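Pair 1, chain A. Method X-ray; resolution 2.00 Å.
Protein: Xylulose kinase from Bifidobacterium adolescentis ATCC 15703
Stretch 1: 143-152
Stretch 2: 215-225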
# COMPACT_ATOMS: atom_id res chain seq x y z
N THR A 143 -0.54 0.84 11.66
CA THR A 143 0.44 0.59 12.70
C THR A 143 -0.05 0.99 14.09
O THR A 143 0.11 0.25 15.05
CB THR A 143 1.78 1.33 12.41
OG1 THR A 143 2.09 1.24 11.01
CG2 THR A 143 2.92 0.74 13.24
N LEU A 144 -0.62 2.19 14.20
CA LEU A 144 -1.11 2.67 15.49
C LEU A 144 -2.07 1.66 16.12
O LEU A 144 -2.08 1.49 17.34
CB LEU A 144 -1.79 4.03 15.36
CG LEU A 144 -2.22 4.68 16.68
CD1 LEU A 144 -1.00 4.92 17.59
CD2 LEU A 144 -2.95 5.99 16.42
N THR A 145 -2.89 1.00 15.30
CA THR A 145 -3.88 0.07 15.85
C THR A 145 -3.19 -1.14 16.47
O THR A 145 -3.67 -1.68 17.47
CB THR A 145 -4.93 -0.37 14.82
OG1 THR A 145 -4.38 -1.39 13.96
CG2 THR A 145 -5.39 0.82 13.98
N LYS A 146 -2.05 -1.53 15.90
CA LYS A 146 -1.27 -2.65 16.42
C LYS A 146 -0.67 -2.30 17.78
O LYS A 146 -0.71 -3.10 18.72
CB LYS A 146 -0.13 -3.02 15.46
CG LYS A 146 -0.54 -3.27 14.02
CD LYS A 146 -1.71 -4.27 13.91
CE LYS A 146 -1.85 -4.75 12.47
NZ LYS A 146 -3.07 -5.57 12.27
N VAL A 147 -0.13 -1.09 17.87
CA VAL A 147 0.45 -0.62 19.12
C VAL A 147 -0.63 -0.55 20.19
O VAL A 147 -0.42 -0.98 21.31
CB VAL A 147 1.12 0.76 18.96
CG1 VAL A 147 1.67 1.24 20.32
CG2 VAL A 147 2.22 0.69 17.89
N ALA A 148 -1.79 -0.01 19.82
CA ALA A 148 -2.98 -0.04 20.67
C ALA A 148 -3.31 -1.44 21.19
O ALA A 148 -3.58 -1.63 22.37
CB ALA A 148 -4.16 0.53 19.93
N TRP A 149 -3.29 -2.41 20.29
CA TRP A 149 -3.64 -3.77 20.64
C TRP A 149 -2.65 -4.32 21.66
O TRP A 149 -3.02 -5.01 22.61
CB TRP A 149 -3.67 -4.66 19.39
CG TRP A 149 -4.00 -6.09 19.71
CD1 TRP A 149 -5.22 -6.69 19.64
CD2 TRP A 149 -3.09 -7.08 20.19
NE1 TRP A 149 -5.13 -8.00 20.03
CE2 TRP A 149 -3.83 -8.27 20.37
CE3 TRP A 149 -1.71 -7.10 20.46
CZ2 TRP A 149 -3.24 -9.45 20.83
CZ3 TRP A 149 -1.13 -8.26 20.92
CH2 TRP A 149 -1.90 -9.43 21.10
N VAL A 150 -1.37 -4.01 21.45
CA VAL A 150 -0.33 -4.47 22.35
C VAL A 150 -0.49 -3.83 23.73
O VAL A 150 -0.26 -4.48 24.75
CB VAL A 150 1.09 -4.17 21.80
CG1 VAL A 150 2.14 -4.57 22.82
CG2 VAL A 150 1.31 -4.92 20.48
N ALA A 151 -0.87 -2.56 23.76
CA ALA A 151 -1.09 -1.90 25.05
C ALA A 151 -2.26 -2.56 25.78
O ALA A 151 -2.23 -2.72 27.00
CB ALA A 151 -1.36 -0.41 24.87
N GLU A 152 -3.27 -2.95 25.03
CA GLU A 152 -4.47 -3.53 25.64
C GLU A 152 -4.24 -4.98 26.08
O GLU A 152 -4.70 -5.39 27.15
CB GLU A 152 -5.67 -3.41 24.70
CG GLU A 152 -6.96 -4.02 25.23
CD GLU A 152 -7.48 -3.34 26.49
OE1 GLU A 152 -8.26 -3.99 27.24
OE2 GLU A 152 -7.10 -2.18 26.75
N ASP A 215 1.09 12.50 20.31
CA ASP A 215 -0.12 12.51 21.14
C ASP A 215 -1.08 11.36 20.80
O ASP A 215 -1.80 10.86 21.67
CB ASP A 215 -0.86 13.86 21.04
CG ASP A 215 -1.23 14.22 19.61
OD1 ASP A 215 -0.37 14.12 18.70
OD2 ASP A 215 -2.39 14.62 19.39
N LEU A 216 -1.11 10.95 19.53
CA LEU A 216 -1.97 9.85 19.12
C LEU A 216 -1.38 8.53 19.60
O LEU A 216 -2.10 7.57 19.85
CB LEU A 216 -2.20 9.86 17.60
CG LEU A 216 -2.84 11.16 17.11
CD1 LEU A 216 -2.90 11.22 15.59
CD2 LEU A 216 -4.23 11.32 17.71
N ILE A 217 -0.06 8.49 19.74
CA ILE A 217 0.60 7.33 20.33
C ILE A 217 0.30 7.26 21.84
O ILE A 217 -0.16 6.24 22.33
CB ILE A 217 2.13 7.31 20.07
CG1 ILE A 217 2.41 7.19 18.56
CG2 ILE A 217 2.77 6.18 20.84
CD1 ILE A 217 3.89 7.37 18.17
N ALA A 218 0.54 8.36 22.55
CA ALA A 218 0.17 8.45 23.96
C ALA A 218 -1.26 7.98 24.16
O ALA A 218 -1.59 7.31 25.13
CB ALA A 218 0.34 9.89 24.49
N MSE A 219 -2.13 8.35 23.22
CA MSE A 219 -3.55 8.06 23.35
C MSE A 219 -3.80 6.56 23.51
O MSE A 219 -4.69 6.15 24.25
CB MSE A 219 -4.31 8.60 22.14
CG MSE A 219 -5.68 7.98 21.92
SE MSE A 219 -6.54 8.76 20.32
CE MSE A 219 -6.69 10.63 20.89
N VAL A 220 -3.01 5.74 22.81
CA VAL A 220 -3.20 4.29 22.89
C VAL A 220 -2.39 3.63 24.01
O VAL A 220 -2.73 2.53 24.45
CB VAL A 220 -2.94 3.58 21.54
CG1 VAL A 220 -3.71 4.29 20.43
CG2 VAL A 220 -1.44 3.50 21.22
N LEU A 221 -1.33 4.30 24.46
CA LEU A 221 -0.51 3.81 25.57
C LEU A 221 -1.21 4.01 26.92
O LEU A 221 -0.88 3.35 27.91
CB LEU A 221 0.85 4.51 25.59
CG LEU A 221 1.79 4.18 24.43
CD1 LEU A 221 3.11 4.95 24.52
CD2 LEU A 221 2.04 2.66 24.31
N GLU A 222 -2.15 4.93 26.95
CA GLU A 222 -2.84 5.31 28.19
C GLU A 222 -3.45 4.10 28.88
O GLU A 222 -3.42 4.02 30.11
CB GLU A 222 -3.92 6.35 27.88
CG GLU A 222 -4.62 6.97 29.08
CD GLU A 222 -5.19 8.34 28.72
OE1 GLU A 222 -4.40 9.28 28.47
OE2 GLU A 222 -6.42 8.47 28.68
N ALA A 223 -3.98 3.17 28.09
CA ALA A 223 -4.62 1.97 28.62
C ALA A 223 -3.70 1.17 29.51
O ALA A 223 -4.15 0.58 30.50
CB ALA A 223 -5.14 1.09 27.48
N ALA A 224 -2.42 1.12 29.16
CA ALA A 224 -1.47 0.34 29.95
C ALA A 224 -0.76 1.16 31.04
O ALA A 224 -0.36 0.60 32.06
CB ALA A 224 -0.44 -0.37 29.03
N GLU A 225 -0.63 2.47 30.83
CA GLU A 225 0.34 3.24 31.62
C GLU A 225 -0.22 4.40 32.46
O GLU A 225 0.47 4.90 33.35
CB GLU A 225 1.46 3.78 30.71
CG GLU A 225 2.14 2.72 29.83
CD GLU A 225 3.34 3.26 29.03
OE1 GLU A 225 4.08 4.12 29.54
OE2 GLU A 225 3.55 2.81 27.89
O HOH W 1 -4.87 0.92 23.75

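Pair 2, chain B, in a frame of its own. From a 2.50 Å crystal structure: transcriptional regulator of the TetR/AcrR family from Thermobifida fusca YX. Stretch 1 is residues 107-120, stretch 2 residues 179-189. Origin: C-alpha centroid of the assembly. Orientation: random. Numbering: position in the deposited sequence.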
# COMPACT_ATOMS: atom_id res chain seq x y z
N ARG B 107 -21.38 -11.39 1.76
CA ARG B 107 -20.90 -10.84 0.48
C ARG B 107 -19.58 -10.06 0.66
O ARG B 107 -18.67 -10.22 -0.15
CB ARG B 107 -21.99 -9.99 -0.22
CG ARG B 107 -23.07 -10.86 -0.90
CD ARG B 107 -24.51 -10.34 -0.74
NE ARG B 107 -24.84 -9.10 -1.46
CZ ARG B 107 -25.87 -8.29 -1.15
NH1 ARG B 107 -26.67 -8.50 -0.10
NH2 ARG B 107 -26.08 -7.20 -1.88
N ILE B 108 -19.48 -9.24 1.72
CA ILE B 108 -18.24 -8.53 2.07
C ILE B 108 -17.09 -9.55 2.19
O ILE B 108 -16.04 -9.37 1.56
CB ILE B 108 -18.38 -7.70 3.39
CG1 ILE B 108 -19.10 -6.37 3.14
CG2 ILE B 108 -17.01 -7.41 4.02
CD1 ILE B 108 -18.26 -5.30 2.48
N HIS B 109 -17.32 -10.62 2.95
CA HIS B 109 -16.32 -11.66 3.14
C HIS B 109 -15.91 -12.32 1.81
O HIS B 109 -14.70 -12.44 1.53
CB HIS B 109 -16.79 -12.72 4.14
CG HIS B 109 -15.86 -13.88 4.27
ND1 HIS B 109 -14.72 -13.85 5.04
CD2 HIS B 109 -15.90 -15.12 3.70
CE1 HIS B 109 -14.10 -15.02 4.95
NE2 HIS B 109 -14.79 -15.80 4.15
N ALA B 110 -16.90 -12.72 1.02
CA ALA B 110 -16.66 -13.34 -0.30
C ALA B 110 -15.87 -12.42 -1.23
O ALA B 110 -14.99 -12.89 -1.95
CB ALA B 110 -17.99 -13.73 -0.96
N LEU B 111 -16.18 -11.12 -1.21
CA LEU B 111 -15.46 -10.11 -2.02
C LEU B 111 -13.97 -9.99 -1.65
O LEU B 111 -13.13 -9.87 -2.54
CB LEU B 111 -16.13 -8.72 -1.92
CG LEU B 111 -17.50 -8.50 -2.58
CD1 LEU B 111 -18.12 -7.18 -2.09
CD2 LEU B 111 -17.39 -8.56 -4.10
N LEU B 112 -13.66 -10.04 -0.35
CA LEU B 112 -12.27 -9.96 0.15
C LEU B 112 -11.41 -11.18 -0.22
O LEU B 112 -10.22 -11.03 -0.55
CB LEU B 112 -12.24 -9.73 1.67
CG LEU B 112 -12.73 -8.34 2.13
CD1 LEU B 112 -12.91 -8.30 3.67
CD2 LEU B 112 -11.78 -7.22 1.65
N VAL B 113 -11.99 -12.38 -0.13
CA VAL B 113 -11.31 -13.65 -0.52
C VAL B 113 -11.00 -13.62 -2.02
O VAL B 113 -9.91 -14.00 -2.44
CB VAL B 113 -12.19 -14.90 -0.24
CG1 VAL B 113 -11.51 -16.18 -0.78
CG2 VAL B 113 -12.51 -15.04 1.26
N GLU B 114 -11.98 -13.17 -2.81
CA GLU B 114 -11.85 -13.02 -4.26
C GLU B 114 -10.80 -11.96 -4.64
O GLU B 114 -9.97 -12.22 -5.50
CB GLU B 114 -13.22 -12.65 -4.88
CG GLU B 114 -13.23 -12.32 -6.38
CD GLU B 114 -12.54 -13.38 -7.23
OE1 GLU B 114 -12.84 -14.58 -7.08
OE2 GLU B 114 -11.67 -13.00 -8.03
N HIS B 115 -10.87 -10.80 -3.98
CA HIS B 115 -9.95 -9.68 -4.24
C HIS B 115 -8.49 -10.03 -3.94
O HIS B 115 -7.61 -9.78 -4.78
CB HIS B 115 -10.39 -8.42 -3.46
CG HIS B 115 -9.58 -7.20 -3.79
ND1 HIS B 115 -9.66 -6.56 -5.01
CD2 HIS B 115 -8.70 -6.49 -3.04
CE1 HIS B 115 -8.85 -5.51 -5.00
NE2 HIS B 115 -8.25 -5.45 -3.83
N THR B 116 -8.25 -10.66 -2.79
CA THR B 116 -6.91 -11.10 -2.37
C THR B 116 -6.36 -12.20 -3.28
O THR B 116 -5.18 -12.15 -3.64
CB THR B 116 -6.90 -11.58 -0.91
OG1 THR B 116 -7.65 -10.67 -0.10
CG2 THR B 116 -5.47 -11.68 -0.38
N ARG B 117 -7.20 -13.18 -3.64
CA ARG B 117 -6.85 -14.24 -4.62
C ARG B 117 -6.39 -13.62 -5.94
O ARG B 117 -5.38 -14.04 -6.50
CB ARG B 117 -8.03 -15.20 -4.92
CG ARG B 117 -8.22 -16.39 -3.97
CD ARG B 117 -9.24 -17.41 -4.56
NE ARG B 117 -10.62 -16.89 -4.64
CZ ARG B 117 -11.66 -17.46 -5.29
NH1 ARG B 117 -11.53 -18.59 -6.00
NH2 ARG B 117 -12.86 -16.86 -5.26
N THR B 118 -7.14 -12.62 -6.42
CA THR B 118 -6.80 -11.92 -7.66
C THR B 118 -5.48 -11.16 -7.54
O THR B 118 -4.74 -11.12 -8.53
CB THR B 118 -7.93 -10.94 -8.09
OG1 THR B 118 -9.17 -11.65 -8.09
CG2 THR B 118 -7.67 -10.36 -9.49
N ILE B 119 -5.19 -10.57 -6.36
CA ILE B 119 -3.92 -9.86 -6.13
C ILE B 119 -2.71 -10.82 -6.23
O ILE B 119 -1.78 -10.57 -7.01
CB ILE B 119 -3.85 -9.10 -4.75
CG1 ILE B 119 -4.93 -8.00 -4.60
CG2 ILE B 119 -2.49 -8.44 -4.55
CD1 ILE B 119 -4.93 -6.94 -5.65
N LEU B 120 -2.77 -11.92 -5.46
CA LEU B 120 -1.69 -12.94 -5.41
C LEU B 120 -1.41 -13.64 -6.76
O LEU B 120 -0.28 -14.08 -7.00
CB LEU B 120 -1.96 -13.98 -4.31
CG LEU B 120 -2.07 -13.46 -2.87
CD1 LEU B 120 -2.38 -14.62 -1.94
CD2 LEU B 120 -0.82 -12.70 -2.39
N THR B 179 -9.59 0.48 4.20
CA THR B 179 -8.74 -0.27 5.13
C THR B 179 -8.73 -1.78 4.83
O THR B 179 -7.65 -2.40 4.83
CB THR B 179 -9.17 -0.03 6.61
OG1 THR B 179 -9.03 1.36 6.93
CG2 THR B 179 -8.32 -0.88 7.59
N LEU B 180 -9.91 -2.34 4.57
CA LEU B 180 -10.04 -3.79 4.27
C LEU B 180 -9.41 -4.13 2.92
O LEU B 180 -8.66 -5.10 2.82
CB LEU B 180 -11.52 -4.24 4.31
CG LEU B 180 -12.34 -4.16 5.62
CD1 LEU B 180 -13.84 -4.48 5.30
CD2 LEU B 180 -11.78 -5.07 6.73
N LEU B 181 -9.74 -3.34 1.89
CA LEU B 181 -9.15 -3.50 0.55
C LEU B 181 -7.65 -3.19 0.61
O LEU B 181 -6.86 -3.92 0.03
CB LEU B 181 -9.83 -2.60 -0.50
CG LEU B 181 -11.28 -2.92 -0.91
CD1 LEU B 181 -11.80 -1.84 -1.84
CD2 LEU B 181 -11.42 -4.32 -1.56
N GLY B 182 -7.27 -2.13 1.33
CA GLY B 182 -5.87 -1.75 1.55
C GLY B 182 -5.03 -2.87 2.15
O GLY B 182 -3.89 -3.09 1.71
N ALA B 183 -5.59 -3.57 3.14
CA ALA B 183 -4.94 -4.74 3.79
C ALA B 183 -4.72 -5.88 2.80
O ALA B 183 -3.69 -6.54 2.85
CB ALA B 183 -5.77 -5.23 5.01
N ALA B 184 -5.69 -6.10 1.90
CA ALA B 184 -5.59 -7.12 0.84
C ALA B 184 -4.55 -6.75 -0.22
O ALA B 184 -3.74 -7.59 -0.61
CB ALA B 184 -6.96 -7.33 0.18
N ILE B 185 -4.57 -5.49 -0.67
CA ILE B 185 -3.65 -4.96 -1.70
C ILE B 185 -2.17 -4.98 -1.27
O ILE B 185 -1.32 -5.41 -2.04
CB ILE B 185 -4.07 -3.52 -2.15
CG1 ILE B 185 -5.44 -3.53 -2.85
CG2 ILE B 185 -3.03 -2.90 -3.10
CD1 ILE B 185 -6.13 -2.17 -2.93
N TRP B 186 -1.88 -4.58 -0.04
CA TRP B 186 -0.48 -4.50 0.50
C TRP B 186 0.36 -5.77 0.36
O TRP B 186 1.60 -5.72 0.37
CB TRP B 186 -0.50 -4.05 1.96
CG TRP B 186 0.81 -3.53 2.49
CD1 TRP B 186 1.61 -4.11 3.43
CD2 TRP B 186 1.45 -2.31 2.10
NE1 TRP B 186 2.71 -3.31 3.66
CE2 TRP B 186 2.65 -2.21 2.86
CE3 TRP B 186 1.14 -1.28 1.18
CZ2 TRP B 186 3.54 -1.12 2.73
CZ3 TRP B 186 2.03 -0.19 1.05
CH2 TRP B 186 3.21 -0.12 1.83
N THR B 187 -0.31 -6.92 0.22
CA THR B 187 0.33 -8.21 -0.08
C THR B 187 1.31 -8.14 -1.27
O THR B 187 2.30 -8.87 -1.26
CB THR B 187 -0.70 -9.31 -0.36
OG1 THR B 187 -1.55 -8.91 -1.44
CG2 THR B 187 -1.57 -9.61 0.87
N TYR B 188 1.05 -7.27 -2.27
CA TYR B 188 1.95 -7.15 -3.44
C TYR B 188 3.37 -6.68 -3.05
O TYR B 188 4.32 -7.03 -3.74
CB TYR B 188 1.36 -6.31 -4.61
CG TYR B 188 1.57 -4.79 -4.60
CD1 TYR B 188 2.76 -4.21 -5.08
CD2 TYR B 188 0.54 -3.93 -4.19
CE1 TYR B 188 2.94 -2.79 -5.09
CE2 TYR B 188 0.70 -2.52 -4.20
CZ TYR B 188 1.89 -1.96 -4.66
OH TYR B 188 2.00 -0.60 -4.65
N ARG B 189 3.50 -5.91 -1.97
CA ARG B 189 4.81 -5.46 -1.48
C ARG B 189 5.55 -6.48 -0.61
O ARG B 189 6.79 -6.44 -0.61
CB ARG B 189 4.73 -4.10 -0.76
CG ARG B 189 4.52 -2.90 -1.71
CD ARG B 189 4.91 -1.56 -1.06
NE ARG B 189 6.37 -1.35 -0.85
CZ ARG B 189 7.08 -1.57 0.27
NH1 ARG B 189 6.54 -2.06 1.39
NH2 ARG B 189 8.39 -1.29 0.27

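Both pairs set two helical segments side by side, running in the same direction, and the central 14 residues superpose with an RMSD of 0.5 Å. In pair 1 the axes come within 7.8 Å at an angle of 13°; in pair 2 the angle is 30° and the closest approach 9.4 Å. The closest backbone register is the same in both: A:Ala148 lies across from A:Val220, CA to CA 4.9 Å, and the matching B:Thr116 lies across from B:Ala184, CA to CA 5.3 Å. Neither contact has a direct hydrogen bond between its stretches, so shape carries most of the work.

At the closest CA pair the two pairs distribute bulk in opposite ways. Pair 1 puts the small residue on the first helix and the branched one on the second, with A:Ala148 CB 3.7 Å from A:Val220 CB. Pair 2 places threonine on the first helix and alanine on the second, and B:Thr116 OG1 approaches B:Ala184 CB to 3.4 Å. A hydroxyl at such an apolar spot needs a partner, and it finds one in its own helix: B:Thr116 OG1 donates to B:Leu112 O at 2.6 Å. Pair 1 also has a water, which donates to A:Ala148 O at 3.2 Å and to A:Val220 O at 2.8 Å, joining the two backbones.

One turn earlier both pairs use a leucine. A:Leu144 and B:Leu112 match, their side-chain centres 0.8 Å apart after superposition, although their rotamers differ (t, p against m, t). A:Leu144 CD1 lies 3.7 Å from A:Leu216 O and 3.9 Å from A:Val220 CG2; B:Leu112 CD2 lies 3.9 Å from B:Leu180 O and 4.3 Å from B:Leu181 CD2.

The next matched position that makes contact in both pairs, A:Val147 and B:His115, points toward the partner in both. The valine meets A:Val220, CG1 to CG2 at 3.9 Å, and reaches A:Leu221 CD2 from its CG1 at 4.3 Å. The histidine uses its ring as a flat wall: B:Leu181 CD2 sits over one face, 4.0 Å from the ring centroid in a CH-pi contact, while B:Ala184 CB and B:Ile185 CG1 lie at the edge, the latter 3.5 Å from B:His115 NE2.

At A:Ala151 and B:Ile119 the contrast is in size. The alanine's CB packs directly on backbone, 3.3 Å from A:Val220 O, and is 4.3 Å from A:Ala224 CB. The isoleucine is a knob seated among B:Ala184, B:Ile185, B:Thr187 and B:Tyr188, its CG2 3.3 Å from B:Thr187 OG1. That hydroxyl is also turned to its own backbone, donating to B:Ala184 O at 2.7 Å.

At the far end, A:Glu152 OE2 reaches A:Ala223 CB at 3.9 Å, whereas the matching B:Leu120 CD2 packs on B:Thr187 CB at 4.0 Å. The rule is economical: keep one side small at the closest CA pair, hold a leucine one turn before it, and let the flanking positions vary.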